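Local coordinates for protein 11R-lipoxygenase (Gersemia fruticosa, PDB 3VF1) that probably inserts molecular oxygen into polyunsaturated fatty acids as a calcium-regulated lipoxygenase that holds one catalytic non-heme iron ion, at residues T674-N677 and Q678-S682; K275-E278 and N279-V282; D509-Q512 and I513-D517; D225-C228 and L229-R233; K426-M429 and A430-L434. All coordinates share one frame; numbering follows the deposited sequence.

Contact 1 (T674-N677 and Q678-S682); sequences TERN and QGMVS
Asn-677 O accepts from Met-680 N at 3.2 Å, with an N-H...O angle of 162°, and closes a type II beta turn just past the end of helix 653-676. Gly-679 has the positive phi of the third turn position. A weaker backbone bond, 3.4 Å from Gln-678 N to Glu-675 O, carries the last helical turn into this bend. The tight part lies on the Met-680 side. With CG opposite its carbonyl carbon (chi1 -69°) and an extended chain beyond it, the thioether folds back over the turn: Met-680 CB is 3.5 Å from Asn-677 O, and the terminal CE reaches 3.4 Å from Arg-676 O. The Asn-677 amide oxygen is gripped twice, Arg-676 NE at 3.1 Å and NH2 at 3.0 Å from OD1, side-on, in the guanidinium plane and from one face of the amide. Asn-677 ND2 turns to Tyr-684 O, while Arg-676 NH1 forms a salt bridge with Asp-495. Shortening Asn-677 to an alanine removes the amide, and Arg-676 NE would probably lose its acceptor and Tyr-684 O this donor, leaving the guanidinium held less firmly, chiefly by Asp-495. The other side is loose: Thr-674, Glu-675 and Gln-678 are exposed, and the bent Gln-678 chain meets the helix end mainly through CB, 3.2 Å from Glu-675 O. Around the turn, Tyr-491 at the start of helix 491-514 touches both Arg-676 and Met-680, so the end of helix 653-676 is tied to the beginning of that neighbour.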
loop_
_atom_site.group_PDB
_atom_site.type_symbol
_atom_site.label_atom_id
_atom_site.label_comp_id
_atom_site.label_asym_id
_atom_site.label_seq_id
_atom_site.Cartn_x
_atom_site.Cartn_y
_atom_site.Cartn_z
ATOM N N THR A 674 17.371 -10.016 10.662
ATOM C CA THR A 674 17.339 -10.603 11.995
ATOM C C THR A 674 18.686 -10.453 12.693
ATOM O O THR A 674 18.749 -10.113 13.872
ATOM C CB THR A 674 16.963 -12.092 11.940
ATOM O OG1 THR A 674 15.601 -12.228 11.518
ATOM C CG2 THR A 674 17.130 -12.742 13.304
ATOM N N GLU A 675 19.763 -10.706 11.958
ATOM C CA GLU A 675 21.103 -10.613 12.523
ATOM C C GLU A 675 21.446 -9.177 12.912
ATOM O O GLU A 675 22.097 -8.942 13.932
ATOM C CB GLU A 675 22.137 -11.167 11.541
ATOM C CG GLU A 675 22.083 -12.681 11.398
ATOM C CD GLU A 675 23.058 -13.209 10.364
ATOM O OE1 GLU A 675 23.476 -12.427 9.482
ATOM O OE2 GLU A 675 23.409 -14.406 10.436
ATOM N N ARG A 676 21.007 -8.218 12.104
ATOM C CA ARG A 676 21.236 -6.810 12.408
ATOM C C ARG A 676 20.426 -6.387 13.627
ATOM O O ARG A 676 20.915 -5.650 14.484
ATOM C CB ARG A 676 20.856 -5.931 11.218
ATOM C CG ARG A 676 21.007 -4.442 11.492
ATOM C CD ARG A 676 20.136 -3.622 10.573
ATOM N NE ARG A 676 18.716 -3.877 10.797
ATOM C CZ ARG A 676 17.754 -3.557 9.935
ATOM N NH1 ARG A 676 18.056 -2.972 8.782
ATOM N NH2 ARG A 676 16.488 -3.829 10.222
ATOM N N ASN A 677 19.185 -6.857 13.698
ATOM C CA ASN A 677 18.283 -6.498 14.784
ATOM C C ASN A 677 18.661 -7.154 16.107
ATOM O O ASN A 677 18.045 -6.886 17.139
ATOM C CB ASN A 677 16.846 -6.884 14.424
ATOM C CG ASN A 677 16.223 -5.943 13.413
ATOM O OD1 ASN A 677 16.863 -5.003 12.942
ATOM N ND2 ASN A 677 14.965 -6.197 13.070
ATOM N N GLN A 678 19.673 -8.014 16.078
ATOM C CA GLN A 678 20.065 -8.760 17.265
ATOM C C GLN A 678 20.521 -7.835 18.389
ATOM O O GLN A 678 21.443 -7.038 18.218
ATOM C CB GLN A 678 21.184 -9.747 16.926
ATOM C CG GLN A 678 21.488 -10.730 18.044
ATOM C CD GLN A 678 20.303 -11.618 18.380
ATOM O OE1 GLN A 678 19.907 -11.727 19.542
ATOM N NE2 GLN A 678 19.735 -12.262 17.364
ATOM N N GLY A 679 19.861 -7.946 19.539
ATOM C CA GLY A 679 20.264 -7.222 20.730
ATOM C C GLY A 679 19.759 -5.791 20.804
ATOM O O GLY A 679 20.137 -5.050 21.708
ATOM N N MET A 680 18.910 -5.398 19.860
ATOM C CA MET A 680 18.352 -4.052 19.857
ATOM C C MET A 680 17.126 -3.970 20.755
ATOM O O MET A 680 16.404 -4.954 20.930
ATOM C CB MET A 680 17.965 -3.628 18.440
ATOM C CG MET A 680 19.141 -3.391 17.512
ATOM S SD MET A 680 18.623 -2.722 15.923
ATOM C CE MET A 680 20.212 -2.396 15.156
ATOM N N VAL A 681 16.896 -2.791 21.323
ATOM C CA VAL A 681 15.714 -2.555 22.141
ATOM C C VAL A 681 14.503 -2.332 21.246
ATOM O O VAL A 681 13.427 -2.874 21.492
ATOM C CB VAL A 681 15.896 -1.331 23.057
ATOM C CG1 VAL A 681 14.592 -0.998 23.765
ATOM C CG2 VAL A 681 17.008 -1.584 24.066
ATOM N N SER A 682 14.691 -1.530 20.204
ATOM C CA SER A 682 13.627 -1.246 19.251
ATOM C C SER A 682 14.087 -1.560 17.829
ATOM O O SER A 682 14.445 -0.658 17.071
ATOM C CB SER A 682 13.201 0.219 19.350
ATOM O OG SER A 682 12.102 0.484 18.496
#

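Contact 2 (K275-E278 and N279-V282); sequences KLPE and NFPV
Pro-277 and Phe-280 are the ends of a type I beta turn, closed by Phe-280 N to Pro-277 O at 2.9 Å; an inverse gamma turn centred on Pro-281 follows at once. The two bends curl the chain round the side chain of Leu-276, which is the main bump. Its CD1 branch reaches the gamma turn, 3.8 Å from Phe-280 O, 3.5 Å from Val-282 O and 3.9 Å from Val-282 CB. Its other branch, CD2, approaches the Phe-280 ring obliquely. Val-282 CG2 sits 3.5 Å above one face of that ring, toward the rim, and Pro-277 CD lies near the ring plane at an edge. Pro-277 and Phe-280 run side by side in the same direction. In this loop, between strand 271-272 and helix 284-287, Glu-278 is exposed, whereas Phe-280 and Val-282 are buried: Phe-280 and Leu-276 both rest on Leu-335 of strand 333-338, and Leu-276 and Val-282 both touch Leu-297. Asn-279 ND2 bonds to Gln-353 O. With CG between its backbone N and carbonyl carbon (chi1 58°), the Asn-279 amide is folded back toward the proline, bringing OD1 to 3.1 Å from Pro-277 CB.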
loop_
_atom_site.group_PDB
_atom_site.type_symbol
_atom_site.label_atom_id
_atom_site.label_comp_id
_atom_site.label_asym_id
_atom_site.label_seq_id
_atom_site.Cartn_x
_atom_site.Cartn_y
_atom_site.Cartn_z
ATOM N N LYS A 275 23.449 23.602 1.185
ATOM C CA LYS A 275 23.313 25.033 1.419
ATOM C C LYS A 275 21.925 25.357 1.955
ATOM O O LYS A 275 20.918 24.920 1.398
ATOM C CB LYS A 275 23.558 25.822 0.133
ATOM C CG LYS A 275 23.557 27.326 0.348
ATOM C CD LYS A 275 23.468 28.093 -0.955
ATOM C CE LYS A 275 23.466 29.592 -0.702
ATOM N NZ LYS A 275 23.142 30.366 -1.931
ATOM N N LEU A 276 21.882 26.134 3.033
ATOM C CA LEU A 276 20.621 26.514 3.657
ATOM C C LEU A 276 19.743 27.311 2.705
ATOM O O LEU A 276 20.242 28.130 1.935
ATOM C CB LEU A 276 20.883 27.358 4.904
ATOM C CG LEU A 276 21.565 26.656 6.074
ATOM C CD1 LEU A 276 21.918 27.673 7.146
ATOM C CD2 LEU A 276 20.666 25.565 6.636
ATOM N N PRO A 277 18.424 27.074 2.754
ATOM C CA PRO A 277 17.496 27.967 2.054
ATOM C C PRO A 277 17.636 29.387 2.587
ATOM O O PRO A 277 17.867 29.564 3.784
ATOM C CB PRO A 277 16.120 27.397 2.409
ATOM C CG PRO A 277 16.371 25.973 2.766
ATOM C CD PRO A 277 17.734 25.936 3.386
ATOM N N GLU A 278 17.500 30.382 1.718
ATOM C CA GLU A 278 17.652 31.774 2.127
ATOM C C GLU A 278 16.663 32.154 3.231
ATOM O O GLU A 278 16.924 33.059 4.022
ATOM C CB GLU A 278 17.478 32.704 0.927
ATOM C CG GLU A 278 16.104 32.639 0.277
ATOM C CD GLU A 278 16.023 33.475 -0.987
ATOM O OE1 GLU A 278 14.934 33.529 -1.599
ATOM O OE2 GLU A 278 17.050 34.077 -1.369
ATOM N N ASN A 279 15.534 31.453 3.283
ATOM C CA ASN A 279 14.501 31.737 4.274
ATOM C C ASN A 279 14.665 30.926 5.561
ATOM O O ASN A 279 13.741 30.841 6.370
ATOM C CB ASN A 279 13.112 31.484 3.681
ATOM C CG ASN A 279 12.940 30.062 3.183
ATOM O OD1 ASN A 279 13.827 29.510 2.534
ATOM N ND2 ASN A 279 11.797 29.460 3.491
ATOM N N PHE A 280 15.841 30.333 5.745
ATOM C CA PHE A 280 16.129 29.547 6.940
ATOM C C PHE A 280 17.498 29.959 7.474
ATOM O O PHE A 280 18.449 29.180 7.429
ATOM C CB PHE A 280 16.117 28.056 6.598
ATOM C CG PHE A 280 16.063 27.142 7.797
ATOM C CD1 PHE A 280 15.721 27.615 9.053
ATOM C CD2 PHE A 280 16.362 25.795 7.660
ATOM C CE1 PHE A 280 15.675 26.762 10.142
ATOM C CE2 PHE A 280 16.318 24.943 8.744
ATOM C CZ PHE A 280 15.973 25.427 9.985
ATOM N N PRO A 281 17.600 31.197 7.981
ATOM C CA PRO A 281 18.875 31.815 8.361
ATOM C C PRO A 281 19.470 31.267 9.659
ATOM O O PRO A 281 19.558 31.991 10.650
ATOM C CB PRO A 281 18.499 33.289 8.527
ATOM C CG PRO A 281 17.081 33.254 8.973
ATOM C CD PRO A 281 16.456 32.085 8.258
ATOM N N VAL A 282 19.878 30.002 9.646
ATOM C CA VAL A 282 20.534 29.398 10.799
ATOM C C VAL A 282 21.987 29.847 10.865
ATOM O O VAL A 282 22.756 29.622 9.934
ATOM C CB VAL A 282 20.491 27.860 10.734
ATOM C CG1 VAL A 282 21.312 27.252 11.864
ATOM C CG2 VAL A 282 19.052 27.363 10.787
#

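Contact 3 (D509-Q512 and I513-D517); sequences DIIQ and IYYND
Tyr-515 places its CG opposite its own carbonyl carbon (chi1 -63°), which swings the ring back along the helix end to Ile-511; there the CG2 branch, trans to the isoleucine nitrogen, meets the ring at 3.6 Å from Tyr-515 CD1. The ring comes edge-on to the backbone as well, with Ile-511 O in its plane, 3.3 Å from Tyr-515 CD1. Tyr-514 adopts a similar first torsion (chi1 -58°) and lies alongside Ile-510, its CD2 edge 3.1 Å from Ile-510 O. One face of this ring is covered by Ile-513 CG2, 3.6 Å above its centre. The backbone meanwhile unwinds at the C-terminal end of helix 491-514. Ile-513 N bonds to Ile-510 O at 3.1 Å and weakly to Asp-509 O. Ile-511 O takes Tyr-515 N at 2.8 Å, and Tyr-514 N only weakly, at 3.3 Å. Ile-511 packs on helix 557-579, and Ile-510 and Ile-513 face helix 653-676. The phenols end on acids, Tyr-514 OH on Asp-652 and Tyr-515 OH on Asp-524, while Asp-509 forms a salt bridge with Lys-661. The contact therefore joins apolar flanks to polar tips: ring edges, whose hydrogens are slightly positive, probably favour the last carbonyl oxygens of the helix, and the hydroxyl bonds anchor the far end of each ring, while neighbours such as Ile-513 CG2 probably limit its rotation.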
loop_
_atom_site.group_PDB
_atom_site.type_symbol
_atom_site.label_atom_id
_atom_site.label_comp_id
_atom_site.label_asym_id
_atom_site.label_seq_id
_atom_site.Cartn_x
_atom_site.Cartn_y
_atom_site.Cartn_z
ATOM N N ASP A 509 13.065 -12.277 -14.095
ATOM C CA ASP A 509 13.043 -13.705 -14.386
ATOM C C ASP A 509 11.738 -14.094 -15.070
ATOM O O ASP A 509 11.745 -14.787 -16.086
ATOM C CB ASP A 509 13.227 -14.522 -13.106
ATOM C CG ASP A 509 14.630 -14.414 -12.541
ATOM O OD1 ASP A 509 15.521 -13.902 -13.251
ATOM O OD2 ASP A 509 14.844 -14.851 -11.389
ATOM N N ILE A 510 10.619 -13.641 -14.513
ATOM C CA ILE A 510 9.307 -13.956 -15.065
ATOM C C ILE A 510 9.168 -13.413 -16.481
ATOM O O ILE A 510 8.743 -14.124 -17.389
ATOM C CB ILE A 510 8.177 -13.368 -14.198
ATOM C CG1 ILE A 510 8.156 -14.034 -12.819
ATOM C CG2 ILE A 510 6.829 -13.535 -14.889
ATOM C CD1 ILE A 510 7.956 -15.538 -12.859
ATOM N N ILE A 511 9.530 -12.149 -16.665
ATOM C CA ILE A 511 9.380 -11.491 -17.957
ATOM C C ILE A 511 10.254 -12.130 -19.036
ATOM O O ILE A 511 9.851 -12.216 -20.195
ATOM C CB ILE A 511 9.709 -9.989 -17.853
ATOM C CG1 ILE A 511 8.653 -9.274 -17.006
ATOM C CG2 ILE A 511 9.790 -9.353 -19.236
ATOM C CD1 ILE A 511 7.246 -9.351 -17.568
ATOM N N GLN A 512 11.444 -12.583 -18.659
ATOM C CA GLN A 512 12.361 -13.182 -19.626
ATOM C C GLN A 512 11.978 -14.619 -19.974
ATOM O O GLN A 512 12.533 -15.207 -20.900
ATOM C CB GLN A 512 13.802 -13.118 -19.116
ATOM C CG GLN A 512 14.382 -11.710 -19.139
ATOM C CD GLN A 512 15.858 -11.673 -18.793
ATOM O OE1 GLN A 512 16.464 -12.701 -18.484
ATOM N NE2 GLN A 512 16.447 -10.483 -18.847
ATOM N N ILE A 513 11.028 -15.181 -19.233
ATOM C CA ILE A 513 10.491 -16.498 -19.553
ATOM C C ILE A 513 9.551 -16.420 -20.752
ATOM O O ILE A 513 9.491 -17.345 -21.564
ATOM C CB ILE A 513 9.724 -17.103 -18.356
ATOM C CG1 ILE A 513 10.704 -17.602 -17.291
ATOM C CG2 ILE A 513 8.837 -18.256 -18.810
ATOM C CD1 ILE A 513 10.040 -18.022 -15.995
ATOM N N TYR A 514 8.824 -15.311 -20.864
ATOM C CA TYR A 514 7.792 -15.170 -21.889
ATOM C C TYR A 514 8.192 -14.213 -23.011
ATOM O O TYR A 514 7.788 -14.393 -24.159
ATOM C CB TYR A 514 6.483 -14.717 -21.240
ATOM C CG TYR A 514 6.005 -15.675 -20.177
ATOM C CD1 TYR A 514 5.283 -16.811 -20.514
ATOM C CD2 TYR A 514 6.294 -15.457 -18.838
ATOM C CE1 TYR A 514 4.853 -17.698 -19.548
ATOM C CE2 TYR A 514 5.868 -16.338 -17.863
ATOM C CZ TYR A 514 5.147 -17.456 -18.224
ATOM O OH TYR A 514 4.720 -18.340 -17.261
ATOM N N TYR A 515 8.984 -13.199 -22.678
ATOM C CA TYR A 515 9.466 -12.247 -23.672
ATOM C C TYR A 515 10.916 -12.550 -24.021
ATOM O O TYR A 515 11.819 -12.288 -23.228
ATOM C CB TYR A 515 9.351 -10.817 -23.150
ATOM C CG TYR A 515 7.935 -10.370 -22.869
ATOM C CD1 TYR A 515 7.356 -10.570 -21.621
ATOM C CD2 TYR A 515 7.178 -9.740 -23.847
ATOM C CE1 TYR A 515 6.064 -10.160 -21.358
ATOM C CE2 TYR A 515 5.883 -9.325 -23.594
ATOM C CZ TYR A 515 5.332 -9.539 -22.349
ATOM O OH TYR A 515 4.047 -9.126 -22.089
ATOM N N ASN A 516 11.136 -13.099 -25.211
ATOM C CA ASN A 516 12.470 -13.514 -25.621
ATOM C C ASN A 516 13.335 -12.330 -26.044
ATOM O O ASN A 516 14.563 -12.412 -26.023
ATOM C CB ASN A 516 12.384 -14.529 -26.762
ATOM C CG ASN A 516 13.404 -15.643 -26.628
ATOM O OD1 ASN A 516 13.048 -16.821 -26.573
ATOM N ND2 ASN A 516 14.680 -15.276 -26.569
ATOM N N ASP A 517 12.695 -11.230 -26.423
ATOM C CA ASP A 517 13.422 -10.049 -26.873
ATOM C C ASP A 517 12.526 -8.815 -26.853
ATOM O O ASP A 517 11.332 -8.909 -26.573
ATOM C CB ASP A 517 13.985 -10.276 -28.279
ATOM C CG ASP A 517 12.916 -10.664 -29.288
ATOM O OD1 ASP A 517 11.815 -10.073 -29.258
ATOM O OD2 ASP A 517 13.180 -11.563 -30.113
#

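Contact 4 (D225-C228 and L229-R233); sequences DWDC and LEDFR
Phe-232 lies over one face of the Trp-226 indole, meeting its five-membered ring obliquely: centroids 4.1 Å apart, planes at 43°. Phe-232 CE1 comes 3.3 Å from Trp-226 NE1, and Phe-232 CZ as near to Trp-226 CD1. In turn Trp-226 CG stands over a face of the phenyl ring, Leu-229 O lies in the phenyl plane at an edge, and His-589 meets the same phenylalanine with its ring turned only slightly from it. The benzo part of the indole touches Asp-231, whose CB is 3.8 Å from Trp-226 CE3. This join leads from loop into a 3-10 segment, 229-233, whose opening turn is held by Asp-231 N to Cys-228 O at 3.1 Å. Cys-228 SG, swung between its backbone N and carbonyl carbon (chi1 66°), comes 3.7 Å from Asp-231 OD2. A water bridges the two segments, accepting from Asp-227 N and donating to Asp-231 OD2 at 2.8 Å. Helices 609-615 and 619-632 cover the buried side: Trp-226 touches Met-613 and Ala-622, and Phe-232 also touches Ala-622. The more exposed side is acidic. Asp-227 OD2 and Asp-231 OD2 stand 3.8 Å apart with their carboxylates 77° to each other, a closeness that would probably raise the affinity of one of them for a proton; the water hydrogen on Asp-231 likely relieves part of that strain.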
loop_
_atom_site.group_PDB
_atom_site.type_symbol
_atom_site.label_atom_id
_atom_site.label_comp_id
_atom_site.label_asym_id
_atom_site.label_seq_id
_atom_site.Cartn_x
_atom_site.Cartn_y
_atom_site.Cartn_z
ATOM N N ASP A 225 -8.269 18.392 28.394
ATOM C CA ASP A 225 -6.845 18.183 28.187
ATOM C C ASP A 225 -6.421 16.920 28.914
ATOM O O ASP A 225 -7.097 16.469 29.838
ATOM C CB ASP A 225 -6.043 19.361 28.746
ATOM C CG ASP A 225 -6.305 20.656 28.006
ATOM O OD1 ASP A 225 -7.258 20.702 27.200
ATOM O OD2 ASP A 225 -5.557 21.631 28.233
ATOM N N TRP A 226 -5.302 16.346 28.491
ATOM C CA TRP A 226 -4.637 15.328 29.283
ATOM C C TRP A 226 -3.867 16.050 30.379
ATOM O O TRP A 226 -3.305 17.120 30.145
ATOM C CB TRP A 226 -3.687 14.499 28.420
ATOM C CG TRP A 226 -4.386 13.642 27.414
ATOM C CD1 TRP A 226 -4.609 13.935 26.102
ATOM C CD2 TRP A 226 -4.958 12.349 27.641
ATOM N NE1 TRP A 226 -5.285 12.904 25.496
ATOM C CE2 TRP A 226 -5.509 11.918 26.419
ATOM C CE3 TRP A 226 -5.056 11.514 28.758
ATOM C CZ2 TRP A 226 -6.150 10.690 26.282
ATOM C CZ3 TRP A 226 -5.692 10.294 28.620
ATOM C CH2 TRP A 226 -6.231 9.894 27.391
ATOM N N ASP A 227 -3.853 15.478 31.577
ATOM C CA ASP A 227 -3.204 16.122 32.713
ATOM C C ASP A 227 -1.707 16.282 32.467
ATOM O O ASP A 227 -1.134 17.333 32.750
ATOM C CB ASP A 227 -3.445 15.323 33.994
ATOM C CG ASP A 227 -4.915 15.238 34.358
ATOM O OD1 ASP A 227 -5.626 16.254 34.208
ATOM O OD2 ASP A 227 -5.359 14.152 34.787
ATOM N N CYS A 228 -1.079 15.237 31.938
ATOM C CA CYS A 228 0.344 15.284 31.626
ATOM C C CYS A 228 0.691 14.356 30.464
ATOM O O CYS A 228 -0.123 13.534 30.043
ATOM C CB CYS A 228 1.175 14.924 32.859
ATOM S SG CYS A 228 0.976 13.224 33.425
ATOM N N LEU A 229 1.913 14.495 29.960
ATOM C CA LEU A 229 2.362 13.768 28.779
ATOM C C LEU A 229 2.348 12.257 28.984
ATOM O O LEU A 229 2.130 11.498 28.038
ATOM C CB LEU A 229 3.773 14.224 28.402
ATOM C CG LEU A 229 3.877 15.682 27.946
ATOM C CD1 LEU A 229 5.314 16.177 28.007
ATOM C CD2 LEU A 229 3.323 15.835 26.539
ATOM N N GLU A 230 2.579 11.822 30.217
ATOM C CA GLU A 230 2.676 10.397 30.513
ATOM C C GLU A 230 1.316 9.707 30.492
ATOM O O GLU A 230 1.243 8.480 30.414
ATOM C CB GLU A 230 3.345 10.182 31.871
ATOM C CG GLU A 230 4.736 10.784 31.973
ATOM C CD GLU A 230 5.642 10.346 30.839
ATOM O OE1 GLU A 230 6.334 9.317 30.990
ATOM O OE2 GLU A 230 5.663 11.031 29.793
ATOM N N ASP A 231 0.242 10.489 30.557
ATOM C CA ASP A 231 -1.104 9.925 30.598
ATOM C C ASP A 231 -1.554 9.375 29.246
ATOM O O ASP A 231 -2.543 8.644 29.169
ATOM C CB ASP A 231 -2.108 10.966 31.097
ATOM C CG ASP A 231 -2.038 11.171 32.600
ATOM O OD1 ASP A 231 -1.511 10.284 33.303
ATOM O OD2 ASP A 231 -2.519 12.218 33.080
ATOM N N PHE A 232 -0.839 9.725 28.182
ATOM C CA PHE A 232 -1.144 9.182 26.864
ATOM C C PHE A 232 -0.964 7.664 26.840
ATOM O O PHE A 232 -1.525 6.980 25.986
ATOM C CB PHE A 232 -0.272 9.835 25.789
ATOM C CG PHE A 232 -0.787 11.167 25.320
ATOM C CD1 PHE A 232 -1.907 11.243 24.507
ATOM C CD2 PHE A 232 -0.150 12.341 25.685
ATOM C CE1 PHE A 232 -2.386 12.465 24.072
ATOM C CE2 PHE A 232 -0.623 13.566 25.250
ATOM C CZ PHE A 232 -1.743 13.628 24.445
ATOM N N ARG A 233 -0.186 7.144 27.785
ATOM C CA ARG A 233 0.031 5.704 27.896
ATOM C C ARG A 233 -1.251 4.967 28.283
ATOM O O ARG A 233 -1.321 3.742 28.188
ATOM C CB ARG A 233 1.130 5.411 28.922
ATOM C CG ARG A 233 2.503 5.927 28.522
ATOM C CD ARG A 233 3.396 6.147 29.734
ATOM N NE ARG A 233 4.067 4.926 30.179
ATOM C CZ ARG A 233 5.352 4.638 29.965
ATOM N NH1 ARG A 233 6.143 5.476 29.307
ATOM N NH2 ARG A 233 5.856 3.498 30.416
HETATM O O HOH W 1 -5.024 13.027 32.132
#

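Contact 5 (K426-M429 and A430-L434); sequences KGIM and AINTL
Gly-427 is the N-cap of helix 428-438, and its carbonyl opens the first turn. The backbone bonds come first: Ile-431 N to Gly-427 O at 3.2 Å and almost straight (171°), Asn-432 N to Ile-428 O at 3.1 Å, and Thr-433 N to Met-429 O at 3.1 Å. At phi 92° a side chain on Gly-427 would jam against the carbonyl oxygen of Lys-426, which makes glycine fit here. Aliphatic carbons also lie against backbone oxygens: the Ile-431 CG2 branch is 3.2 Å from Ile-428 O, and Ala-430 CB rests near Gly-427 O. Outward, Ile-428 packs on Met-400 and Ala-404 of helix 369-410, and the Ile-431 side chain lies about 6 Å from the bound iron. Of the polar side chains, Asn-432 has its CB 3.3 Å from Ile-428 O, but its ND2 goes to Glu-401 OE1 and to the backbone O of His-397, an iron ligand, making it a probable second-shell support. A valine in place of Thr-433 has no hydroxyl, and Met-429 O would probably keep only the backbone bond from the amide at that position. Thr-433 has OG1 turned opposite its carbonyl carbon (chi1 -62°), aimed back one turn; OG1 donates to Met-429 O at 2.8 Å, from the face of that carbonyl opposite to Thr-433 N.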
loop_
_atom_site.group_PDB
_atom_site.type_symbol
_atom_site.label_atom_id
_atom_site.label_comp_id
_atom_site.label_asym_id
_atom_site.label_seq_id
_atom_site.Cartn_x
_atom_site.Cartn_y
_atom_site.Cartn_z
ATOM N N LYS A 426 -4.353 -7.175 -5.402
ATOM C CA LYS A 426 -5.559 -7.720 -4.797
ATOM C C LYS A 426 -6.041 -6.852 -3.638
ATOM O O LYS A 426 -5.289 -6.579 -2.701
ATOM C CB LYS A 426 -5.294 -9.141 -4.300
ATOM C CG LYS A 426 -6.536 -10.007 -4.215
ATOM C CD LYS A 426 -6.217 -11.375 -3.634
ATOM C CE LYS A 426 -7.468 -12.224 -3.504
ATOM N NZ LYS A 426 -7.217 -13.474 -2.733
ATOM N N GLY A 427 -7.294 -6.412 -3.714
ATOM C CA GLY A 427 -7.929 -5.717 -2.609
ATOM C C GLY A 427 -7.802 -4.204 -2.630
ATOM O O GLY A 427 -8.422 -3.524 -1.813
ATOM N N ILE A 428 -7.012 -3.668 -3.554
ATOM C CA ILE A 428 -6.753 -2.231 -3.573
ATOM C C ILE A 428 -7.983 -1.426 -3.990
ATOM O O ILE A 428 -8.215 -0.333 -3.479
ATOM C CB ILE A 428 -5.560 -1.870 -4.488
ATOM C CG1 ILE A 428 -5.118 -0.428 -4.225
ATOM C CG2 ILE A 428 -5.921 -2.071 -5.953
ATOM C CD1 ILE A 428 -3.829 -0.042 -4.917
ATOM N N MET A 429 -8.773 -1.963 -4.914
ATOM C CA MET A 429 -9.978 -1.273 -5.366
ATOM C C MET A 429 -11.023 -1.207 -4.257
ATOM O O MET A 429 -11.668 -0.176 -4.059
ATOM C CB MET A 429 -10.564 -1.956 -6.603
ATOM C CG MET A 429 -9.908 -1.530 -7.908
ATOM S SD MET A 429 -10.614 -2.329 -9.367
ATOM C CE MET A 429 -10.094 -4.020 -9.115
ATOM N N ALA A 430 -11.187 -2.309 -3.532
ATOM C CA ALA A 430 -12.142 -2.358 -2.430
ATOM C C ALA A 430 -11.816 -1.317 -1.361
ATOM O O ALA A 430 -12.673 -0.514 -0.990
ATOM C CB ALA A 430 -12.172 -3.752 -1.818
ATOM N N ILE A 431 -10.579 -1.331 -0.869
ATOM C CA ILE A 431 -10.186 -0.447 0.226
ATOM C C ILE A 431 -10.224 1.029 -0.173
ATOM O O ILE A 431 -10.578 1.883 0.638
ATOM C CB ILE A 431 -8.778 -0.788 0.771
ATOM C CG1 ILE A 431 -8.484 0.022 2.037
ATOM C CG2 ILE A 431 -7.706 -0.514 -0.275
ATOM C CD1 ILE A 431 -9.496 -0.177 3.149
ATOM N N ASN A 432 -9.860 1.327 -1.416
ATOM C CA ASN A 432 -9.858 2.708 -1.893
ATOM C C ASN A 432 -11.268 3.257 -2.075
ATOM O O ASN A 432 -11.508 4.447 -1.880
ATOM C CB ASN A 432 -9.085 2.828 -3.205
ATOM C CG ASN A 432 -7.588 2.854 -2.994
ATOM O OD1 ASN A 432 -7.095 2.555 -1.907
ATOM N ND2 ASN A 432 -6.854 3.214 -4.037
ATOM N N THR A 433 -12.200 2.390 -2.456
ATOM C CA THR A 433 -13.591 2.794 -2.595
ATOM C C THR A 433 -14.143 3.156 -1.225
ATOM O O THR A 433 -14.879 4.131 -1.080
ATOM C CB THR A 433 -14.453 1.679 -3.212
ATOM O OG1 THR A 433 -13.983 1.376 -4.533
ATOM C CG2 THR A 433 -15.910 2.112 -3.290
ATOM N N LEU A 434 -13.779 2.364 -0.221
ATOM C CA LEU A 434 -14.153 2.651 1.155
ATOM C C LEU A 434 -13.474 3.936 1.614
ATOM O O LEU A 434 -14.095 4.784 2.258
ATOM C CB LEU A 434 -13.750 1.494 2.071
ATOM C CG LEU A 434 -14.125 1.642 3.547
ATOM C CD1 LEU A 434 -15.632 1.544 3.729
ATOM C CD2 LEU A 434 -13.409 0.601 4.390
#

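Contact 5 is the core member, its centre about 10 Å from that of the chain and beside the iron; contact 1 is a surface turn, and contacts 2, 3 and 4 are partly buried farther out. Contacts 1 and 3 involve the same two helices: contact 1 leaves the end of 653-676 against the start of 491-514, while contact 3 ends 491-514 against the start of 653-676. The turns of contacts 1 and 2 each close by a backbone bond; an arginine also holds the first residue's amide in contact 1, whereas apolar side chains pack round the turn in contact 2. Contacts 3 and 4 set aromatic rings beside acids. In contact 5, first-turn helix bonds are joined by a threonine hydroxyl and an asparagine reaching an iron ligand's backbone.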